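Local coordinates for major exported protein (Pseudomonas aeruginosa, PDB 3HE1) that is a secreted Hcp-family protein that, like its relatives, probably forms hexameric rings that assemble into the tube of the type VI secretion system, at residues G37-G42 with S109-T114; F66-I71 with I173-E178. One frame throughout, in Å; residues are numbered along the deposited sequence.

Interaction 1 (G37-G42 with S109-T114); sequences GLITAG and SGERLT
Ile39 meets Glu111 and Leu113 at the helix-flanked end of the Hcp beta-barrel, where the short strand 37-38 closes a hairpin with strand 27-33 and the chain leaves helix 100-109 to begin strand 112-123. No hydrogen bond joins the two segments; one methyl group makes both close contacts. Ile39 sits at the second position of a type I beta turn running from Leu38 to Ala41, and its CB points toward 109-114. With chi2 at 159°, CD1 is stretched away from CA and points at Leu113, with Glu111 to one side. Ile39 CD1 comes 4.3 Å from Leu113 CD1, a loose apolar contact. Ile39 CD1 also lies 4.2 Å from Glu111 OE2, so a carboxylate oxygen borders this greasy patch. The carboxylate has its polar partners in the hairpin loop: OE2 accepts the backbone N-H of Lys35, and OE1 is bonded to the side-chain amide of Gln36, two grips that fix the rotation of the buried group and tie it there. Glu111 gets there as an extended rod, CG anti to the backbone N (chi1 173°) and CD continuing the line. Just before it, Gly110 ends helix 100-109 in a Schellman motif, its positive phi turning the chain toward the strand. Leu102 and Leu103 of the helix also touch Ile39, and Ile31 touches both Ile39 and Leu113. The turn carrying Ile39 is closed by a weak backbone bond of 3.5 Å from Ala41 N to Leu38 O.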
ATOM      1  N   GLY A  37     -16.789   0.134 -38.268  1.00 37.07           N
ATOM      2  CA  GLY A  37     -15.756  -0.522 -39.053  1.00 34.10           C
ATOM      3  C   GLY A  37     -14.518  -0.772 -38.203  1.00 27.41           C
ATOM      4  O   GLY A  37     -14.638  -1.136 -37.033  1.00 30.27           O
ATOM      5  N   LEU A  38     -13.335  -0.585 -38.787  1.00 24.89           N
ATOM      6  CA  LEU A  38     -12.075  -0.775 -38.071  1.00 26.00           C
ATOM      7  C   LEU A  38     -11.800   0.459 -37.226  1.00 30.40           C
ATOM      8  O   LEU A  38     -11.468   1.527 -37.750  1.00 41.15           O
ATOM      9  CB  LEU A  38     -10.912  -1.060 -39.042  1.00 14.31           C
ATOM     10  CG  LEU A  38      -9.566  -1.479 -38.421  1.00 33.82           C
ATOM     11  CD1 LEU A  38      -9.707  -2.675 -37.486  1.00 26.94           C
ATOM     12  CD2 LEU A  38      -8.515  -1.764 -39.483  1.00 26.51           C
ATOM     13  N   ILE A  39     -11.955   0.309 -35.917  1.00 18.80           N
ATOM     14  CA  ILE A  39     -11.907   1.450 -35.013  1.00 15.90           C
ATOM     15  C   ILE A  39     -10.467   1.830 -34.717  1.00 23.44           C
ATOM     16  O   ILE A  39     -10.175   2.955 -34.338  1.00 20.61           O
ATOM     17  CB  ILE A  39     -12.719   1.176 -33.729  1.00 25.77           C
ATOM     18  CG1 ILE A  39     -14.219   1.302 -34.036  1.00 29.87           C
ATOM     19  CG2 ILE A  39     -12.301   2.115 -32.589  1.00 28.34           C
ATOM     20  CD1 ILE A  39     -15.135   0.585 -33.043  1.00 35.67           C
ATOM     21  N   THR A  40      -9.559   0.889 -34.941  1.00 20.93           N
ATOM     22  CA  THR A  40      -8.156   1.096 -34.620  1.00 25.37           C
ATOM     23  C   THR A  40      -7.366   1.502 -35.870  1.00 28.31           C
ATOM     24  O   THR A  40      -6.139   1.533 -35.854  1.00 37.44           O
ATOM     25  CB  THR A  40      -7.559  -0.190 -34.031  1.00 40.54           C
ATOM     26  OG1 THR A  40      -7.608  -1.221 -35.024  1.00 29.93           O
ATOM     27  CG2 THR A  40      -8.360  -0.646 -32.808  1.00 26.32           C
ATOM     28  N   ALA A  41      -8.078   1.813 -36.950  1.00 35.10           N
ATOM     29  CA  ALA A  41      -7.457   2.201 -38.222  1.00 12.10           C
ATOM     30  C   ALA A  41      -6.643   3.499 -38.133  1.00 40.92           C
ATOM     31  O   ALA A  41      -7.182   4.550 -37.784  1.00 38.16           O
ATOM     32  CB  ALA A  41      -8.524   2.330 -39.310  1.00 32.28           C
ATOM     33  N   GLY A  42      -5.355   3.428 -38.466  1.00 12.01           N
ATOM     34  CA  GLY A  42      -4.498   4.600 -38.405  1.00 34.94           C
ATOM     35  C   GLY A  42      -4.314   5.128 -36.991  1.00 42.02           C
ATOM     36  O   GLY A  42      -3.898   6.274 -36.783  1.00 38.59           O
ATOM     37  N   SER A 109     -22.812   4.123 -27.074  1.00 35.73           N
ATOM     38  CA  SER A 109     -23.783   3.763 -28.095  1.00 55.50           C
ATOM     39  C   SER A 109     -24.345   2.375 -27.853  1.00 31.32           C
ATOM     40  O   SER A 109     -25.407   2.050 -28.372  1.00 37.23           O
ATOM     41  CB  SER A 109     -23.175   3.841 -29.497  1.00 46.46           C
ATOM     42  OG  SER A 109     -22.259   2.783 -29.720  1.00 64.61           O
ATOM     43  N   GLY A 110     -23.634   1.563 -27.070  1.00 36.97           N
ATOM     44  CA  GLY A 110     -23.983   0.156 -26.913  1.00 55.66           C
ATOM     45  C   GLY A 110     -23.681  -0.700 -28.140  1.00 30.64           C
ATOM     46  O   GLY A 110     -24.305  -1.748 -28.366  1.00 31.42           O
ATOM     47  N   GLU A 111     -22.708  -0.250 -28.930  1.00 32.54           N
ATOM     48  CA  GLU A 111     -22.361  -0.885 -30.194  1.00 42.22           C
ATOM     49  C   GLU A 111     -21.619  -2.223 -30.033  1.00 60.79           C
ATOM     50  O   GLU A 111     -20.566  -2.283 -29.396  1.00 36.43           O
ATOM     51  CB  GLU A 111     -21.514   0.073 -31.039  1.00 19.40           C
ATOM     52  CG  GLU A 111     -20.961  -0.566 -32.308  1.00 24.44           C
ATOM     53  CD  GLU A 111     -19.882   0.269 -32.949  1.00 33.02           C
ATOM     54  OE1 GLU A 111     -19.725   1.436 -32.541  1.00 59.70           O
ATOM     55  OE2 GLU A 111     -19.177  -0.238 -33.844  1.00 35.67           O
ATOM     56  N   ARG A 112     -22.177  -3.285 -30.618  1.00 38.95           N
ATOM     57  CA  ARG A 112     -21.529  -4.594 -30.620  0.62 39.85           C
ATOM     58  C   ARG A 112     -20.238  -4.561 -31.435  1.00 47.87           C
ATOM     59  O   ARG A 112     -20.216  -4.115 -32.583  1.00 47.13           O
ATOM     60  CB  ARG A 112     -22.465  -5.690 -31.156  0.60 42.48           C
ATOM     61  CG  ARG A 112     -21.767  -7.041 -31.406  0.61 35.46           C
ATOM     62  CD  ARG A 112     -22.737  -8.184 -31.748  0.67 28.14           C
ATOM     63  NE  ARG A 112     -23.529  -7.924 -32.949  0.34 28.67           N
ATOM     64  CZ  ARG A 112     -23.128  -8.176 -34.193  0.49 38.93           C
ATOM     65  NH1 ARG A 112     -21.928  -8.693 -34.424  0.59 34.67           N
ATOM     66  NH2 ARG A 112     -23.930  -7.905 -35.214  0.15 28.86           N
ATOM     67  N   LEU A 113     -19.156  -5.022 -30.823  1.00 44.52           N
ATOM     68  CA  LEU A 113     -17.859  -5.101 -31.481  1.00 46.49           C
ATOM     69  C   LEU A 113     -17.696  -6.437 -32.196  1.00 51.52           C
ATOM     70  O   LEU A 113     -17.497  -7.462 -31.538  1.00 41.73           O
ATOM     71  CB  LEU A 113     -16.759  -4.995 -30.427  1.00 30.76           C
ATOM     72  CG  LEU A 113     -16.033  -3.678 -30.355  1.00 27.38           C
ATOM     73  CD1 LEU A 113     -16.969  -2.589 -30.878  1.00 23.12           C
ATOM     74  CD2 LEU A 113     -15.569  -3.447 -28.914  1.00 20.23           C
ATOM     75  N   THR A 114     -17.753  -6.448 -33.526  1.00 40.35           N
ATOM     76  CA  THR A 114     -17.617  -7.726 -34.252  1.00 62.42           C
ATOM     77  C   THR A 114     -16.350  -8.520 -33.900  1.00 36.65           C
ATOM     78  O   THR A 114     -16.403  -9.742 -33.724  1.00 28.59           O
ATOM     79  CB  THR A 114     -17.694  -7.567 -35.782  1.00 33.30           C
ATOM     80  OG1 THR A 114     -19.066  -7.461 -36.180  1.00 72.17           O
ATOM     81  CG2 THR A 114     -17.089  -8.775 -36.454  1.00 43.37           C
TER

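Interaction 2 (F66-I71 with I173-E178); sequences FNHEVI and ITWTHE
His68 reaches Ile173 and Trp175 inside the Hcp beta-barrel, between strands 61-71 and 172-177, which share no hydrogen bonds with each other. Its CB points toward the other strand, and chi1 is -179°, which sets the imidazole on the far side of CB from the backbone N and carries it straight across the gap. At the tip, CE1 does most of the touching: His68 CE1 lies 3.7 Å from Ile173 CD1, a methyl that arrives from the opposite direction and meets the ring obliquely. ND1, one atom back, is 3.9 Å from the same Ile173 CD1. The indole is farther off, its edge turned to the imidazole edge, with His68 CE1 4.3 Å from Trp175 CZ2. A water links the two rings, in the plane of each: it is 3.2 Å from His68 ND1 and accepts the N-H of Trp175, though the 2.5 Å between Trp175 NE1 and the water oxygen is doubtfully short. The edge of the Phe66 ring borders this water too, and Trp120 packs edge-to-face with Phe66. The backbone of 67-71, meanwhile, pairs antiparallel with a strand of the second subunit, so residues that fill this core also belong to an edge extended across the interface. Ile173 also covers one face of the Trp175 indole, CG1 lying 3.7 Å above the ring plane toward its rim.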
ATOM      1  N   PHE A  66      -3.454  -5.305 -19.291  1.00 27.38           N
ATOM      2  CA  PHE A  66      -4.344  -6.428 -19.564  1.00 30.11           C
ATOM      3  C   PHE A  66      -4.713  -7.155 -18.270  1.00 24.70           C
ATOM      4  O   PHE A  66      -3.855  -7.418 -17.434  1.00 33.16           O
ATOM      5  CB  PHE A  66      -3.734  -7.404 -20.589  1.00 21.81           C
ATOM      6  CG  PHE A  66      -4.660  -8.530 -20.960  1.00 22.31           C
ATOM      7  CD1 PHE A  66      -5.555  -8.393 -22.007  1.00 15.50           C
ATOM      8  CD2 PHE A  66      -4.660  -9.711 -20.239  1.00 24.62           C
ATOM      9  CE1 PHE A  66      -6.420  -9.424 -22.338  1.00 34.30           C
ATOM     10  CE2 PHE A  66      -5.531 -10.751 -20.562  1.00 25.58           C
ATOM     11  CZ  PHE A  66      -6.405 -10.606 -21.614  1.00 41.03           C
ATOM     12  N   ASN A  67      -5.995  -7.478 -18.122  1.00 35.03           N
ATOM     13  CA  ASN A  67      -6.518  -8.247 -16.988  1.00 19.70           C
ATOM     14  C   ASN A  67      -7.750  -9.030 -17.461  1.00 20.23           C
ATOM     15  O   ASN A  67      -8.596  -8.517 -18.199  1.00 25.26           O
ATOM     16  CB  ASN A  67      -6.882  -7.314 -15.807  1.00 32.04           C
ATOM     17  CG  ASN A  67      -7.285  -8.076 -14.519  1.00 35.94           C
ATOM     18  OD1 ASN A  67      -8.468  -8.313 -14.256  1.00 34.84           O
ATOM     19  ND2 ASN A  67      -6.296  -8.425 -13.706  1.00 35.46           N
ATOM     20  N   HIS A  68      -7.846 -10.279 -17.047  1.00 12.64           N
ATOM     21  CA  HIS A  68      -9.004 -11.093 -17.391  1.00 25.45           C
ATOM     22  C   HIS A  68      -9.045 -12.310 -16.491  1.00 51.61           C
ATOM     23  O   HIS A  68      -8.003 -12.781 -16.030  1.00 28.85           O
ATOM     24  CB  HIS A  68      -8.966 -11.558 -18.842  1.00 25.23           C
ATOM     25  CG  HIS A  68     -10.162 -12.370 -19.220  1.00 31.89           C
ATOM     26  ND1 HIS A  68     -10.087 -13.508 -19.992  1.00 40.66           N
ATOM     27  CD2 HIS A  68     -11.468 -12.228 -18.884  1.00 30.58           C
ATOM     28  CE1 HIS A  68     -11.299 -14.019 -20.137  1.00 30.32           C
ATOM     29  NE2 HIS A  68     -12.155 -13.259 -19.477  1.00 21.18           N
ATOM     30  N   GLU A  69     -10.241 -12.826 -16.235  1.00 29.37           N
ATOM     31  CA  GLU A  69     -10.334 -13.986 -15.375  1.00 18.89           C
ATOM     32  C   GLU A  69     -11.566 -14.808 -15.590  1.00 27.18           C
ATOM     33  O   GLU A  69     -12.680 -14.297 -15.647  1.00 23.54           O
ATOM     34  CB  GLU A  69     -10.235 -13.619 -13.893  1.00 29.41           C
ATOM     35  CG  GLU A  69      -9.591 -14.731 -13.058  1.00 36.49           C
ATOM     36  CD  GLU A  69      -9.491 -14.372 -11.599  1.00 41.02           C
ATOM     37  OE1 GLU A  69     -10.545 -14.066 -11.012  1.00 71.99           O
ATOM     38  OE2 GLU A  69      -8.370 -14.391 -11.037  1.00 35.57           O
ATOM     39  N   VAL A  70     -11.326 -16.106 -15.692  1.00 37.51           N
ATOM     40  CA  VAL A  70     -12.369 -17.104 -15.769  1.00 33.94           C
ATOM     41  C   VAL A  70     -12.308 -17.929 -14.486  1.00 50.25           C
ATOM     42  O   VAL A  70     -11.224 -18.312 -14.032  1.00 31.66           O
ATOM     43  CB  VAL A  70     -12.157 -17.985 -17.004  1.00 35.81           C
ATOM     44  CG1 VAL A  70     -13.208 -19.098 -17.062  1.00 24.64           C
ATOM     45  CG2 VAL A  70     -12.172 -17.103 -18.271  1.00 27.11           C
ATOM     46  N   ILE A  71     -13.460 -18.170 -13.873  1.00 27.63           N
ATOM     47  CA  ILE A  71     -13.458 -18.895 -12.612  1.00 22.21           C
ATOM     48  C   ILE A  71     -14.516 -19.986 -12.547  1.00 26.35           C
ATOM     49  O   ILE A  71     -15.479 -19.985 -13.305  1.00 46.40           O
ATOM     50  CB  ILE A  71     -13.622 -17.942 -11.402  1.00 31.30           C
ATOM     51  CG1 ILE A  71     -13.479 -18.716 -10.085  1.00 55.67           C
ATOM     52  CG2 ILE A  71     -14.956 -17.224 -11.467  1.00 34.69           C
ATOM     53  CD1 ILE A  71     -13.559 -17.861  -8.843  1.00 35.64           C
ATOM     54  N   ILE A 173     -14.261 -16.047 -26.691  1.00 29.61           N
ATOM     55  CA  ILE A 173     -12.888 -15.625 -26.643  1.00 38.81           C
ATOM     56  C   ILE A 173     -12.058 -16.820 -27.021  1.00 32.46           C
ATOM     57  O   ILE A 173     -12.394 -17.960 -26.696  1.00 28.97           O
ATOM     58  CB  ILE A 173     -12.524 -15.236 -25.232  1.00 24.96           C
ATOM     59  CG1 ILE A 173     -11.031 -14.928 -25.121  1.00 29.57           C
ATOM     60  CG2 ILE A 173     -12.918 -16.355 -24.322  1.00 34.58           C
ATOM     61  CD1 ILE A 173     -10.654 -14.239 -23.816  1.00 30.23           C
ATOM     62  N   THR A 174     -10.980 -16.554 -27.737  1.00 24.47           N
ATOM     63  CA  THR A 174     -10.127 -17.607 -28.223  1.00 35.27           C
ATOM     64  C   THR A 174      -8.707 -17.235 -27.850  1.00 39.89           C
ATOM     65  O   THR A 174      -8.292 -16.080 -28.013  1.00 24.60           O
ATOM     66  CB  THR A 174     -10.275 -17.789 -29.754  1.00 29.21           C
ATOM     67  OG1 THR A 174     -11.652 -17.993 -30.077  1.00 37.21           O
ATOM     68  CG2 THR A 174      -9.483 -18.998 -30.235  1.00 53.86           C
ATOM     69  N   TRP A 175      -7.985 -18.208 -27.304  1.00 40.64           N
ATOM     70  CA  TRP A 175      -6.584 -18.036 -26.958  1.00 31.48           C
ATOM     71  C   TRP A 175      -5.771 -18.972 -27.827  1.00 34.29           C
ATOM     72  O   TRP A 175      -6.001 -20.176 -27.833  1.00 27.11           O
ATOM     73  CB  TRP A 175      -6.327 -18.392 -25.499  1.00 30.88           C
ATOM     74  CG  TRP A 175      -7.234 -17.749 -24.484  1.00 27.67           C
ATOM     75  CD1 TRP A 175      -7.017 -16.577 -23.795  1.00 27.27           C
ATOM     76  CD2 TRP A 175      -8.475 -18.271 -24.004  1.00 32.70           C
ATOM     77  NE1 TRP A 175      -8.059 -16.341 -22.929  1.00 20.08           N
ATOM     78  CE2 TRP A 175      -8.970 -17.366 -23.042  1.00 28.30           C
ATOM     79  CE3 TRP A 175      -9.227 -19.417 -24.303  1.00 25.88           C
ATOM     80  CZ2 TRP A 175     -10.179 -17.571 -22.377  1.00 50.37           C
ATOM     81  CZ3 TRP A 175     -10.430 -19.619 -23.647  1.00 17.74           C
ATOM     82  CH2 TRP A 175     -10.894 -18.703 -22.693  1.00 30.32           C
ATOM     83  N   THR A 176      -4.810 -18.421 -28.550  1.00 22.06           N
ATOM     84  CA  THR A 176      -3.966 -19.223 -29.409  1.00 29.64           C
ATOM     85  C   THR A 176      -2.513 -18.942 -29.109  1.00 30.72           C
ATOM     86  O   THR A 176      -2.134 -17.786 -28.950  1.00 22.96           O
ATOM     87  CB  THR A 176      -4.185 -18.847 -30.847  1.00 25.10           C
ATOM     88  OG1 THR A 176      -5.588 -18.904 -31.140  1.00 29.87           O
ATOM     89  CG2 THR A 176      -3.414 -19.790 -31.746  1.00 40.41           C
ATOM     90  N   HIS A 177      -1.703 -19.990 -29.021  1.00 34.82           N
ATOM     91  CA  HIS A 177      -0.260 -19.808 -28.981  1.00 30.46           C
ATOM     92  C   HIS A 177       0.245 -19.951 -30.412  1.00 27.92           C
ATOM     93  O   HIS A 177      -0.011 -20.966 -31.050  1.00 35.71           O
ATOM     94  CB  HIS A 177       0.417 -20.816 -28.046  1.00 27.03           C
ATOM     95  CG  HIS A 177       1.877 -20.552 -27.852  1.00 20.18           C
ATOM     96  ND1 HIS A 177       2.434 -20.281 -26.621  1.00 28.71           N
ATOM     97  CD2 HIS A 177       2.890 -20.465 -28.747  1.00 22.15           C
ATOM     98  CE1 HIS A 177       3.730 -20.061 -26.764  1.00 46.65           C
ATOM     99  NE2 HIS A 177       4.033 -20.167 -28.047  1.00 26.60           N
ATOM    100  N   GLU A 178       0.955 -18.929 -30.904  1.00 46.24           N
ATOM    101  CA  GLU A 178       1.278 -18.770 -32.335  1.00 32.39           C
ATOM    102  C   GLU A 178       2.538 -19.481 -32.823  1.00 34.56           C
ATOM    103  O   GLU A 178       2.668 -19.760 -34.021  1.00 49.00           O
ATOM    104  CB  GLU A 178       1.390 -17.284 -32.718  1.00 22.21           C
ATOM    105  CG  GLU A 178       0.110 -16.477 -32.551  1.00 30.19           C
ATOM    106  CD  GLU A 178      -1.007 -16.927 -33.479  1.00 26.79           C
ATOM    107  OE1 GLU A 178      -0.756 -17.764 -34.366  1.00 36.08           O
ATOM    108  OE2 GLU A 178      -2.143 -16.437 -33.325  1.00 31.61           O
TER
HETATM  109  O   HOH W   1      -7.413 -14.261 -21.606  1.00 25.23           O

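Interactions 1 and 2 lie in one curled antiparallel sheet, their centres 20 Å apart and their nearest atoms about 10 Å apart, so they do not meet. Along the chain the segments alternate: 37-42, 66-71, 109-114, then 173-178. Strand 27-33 connects the two places, pairing with 37-38, 61-71 and 112-123, the strands that carry three of the four segments; 172-177 joins by way of 129-137. Interaction 1 lies where helix 100-109 packs beside the sheet, and its segments touch no other subunit. Interaction 2 includes the strand, 61-71, that continues the sheet into the second subunit, consistent with assembly of the six chains into a ring.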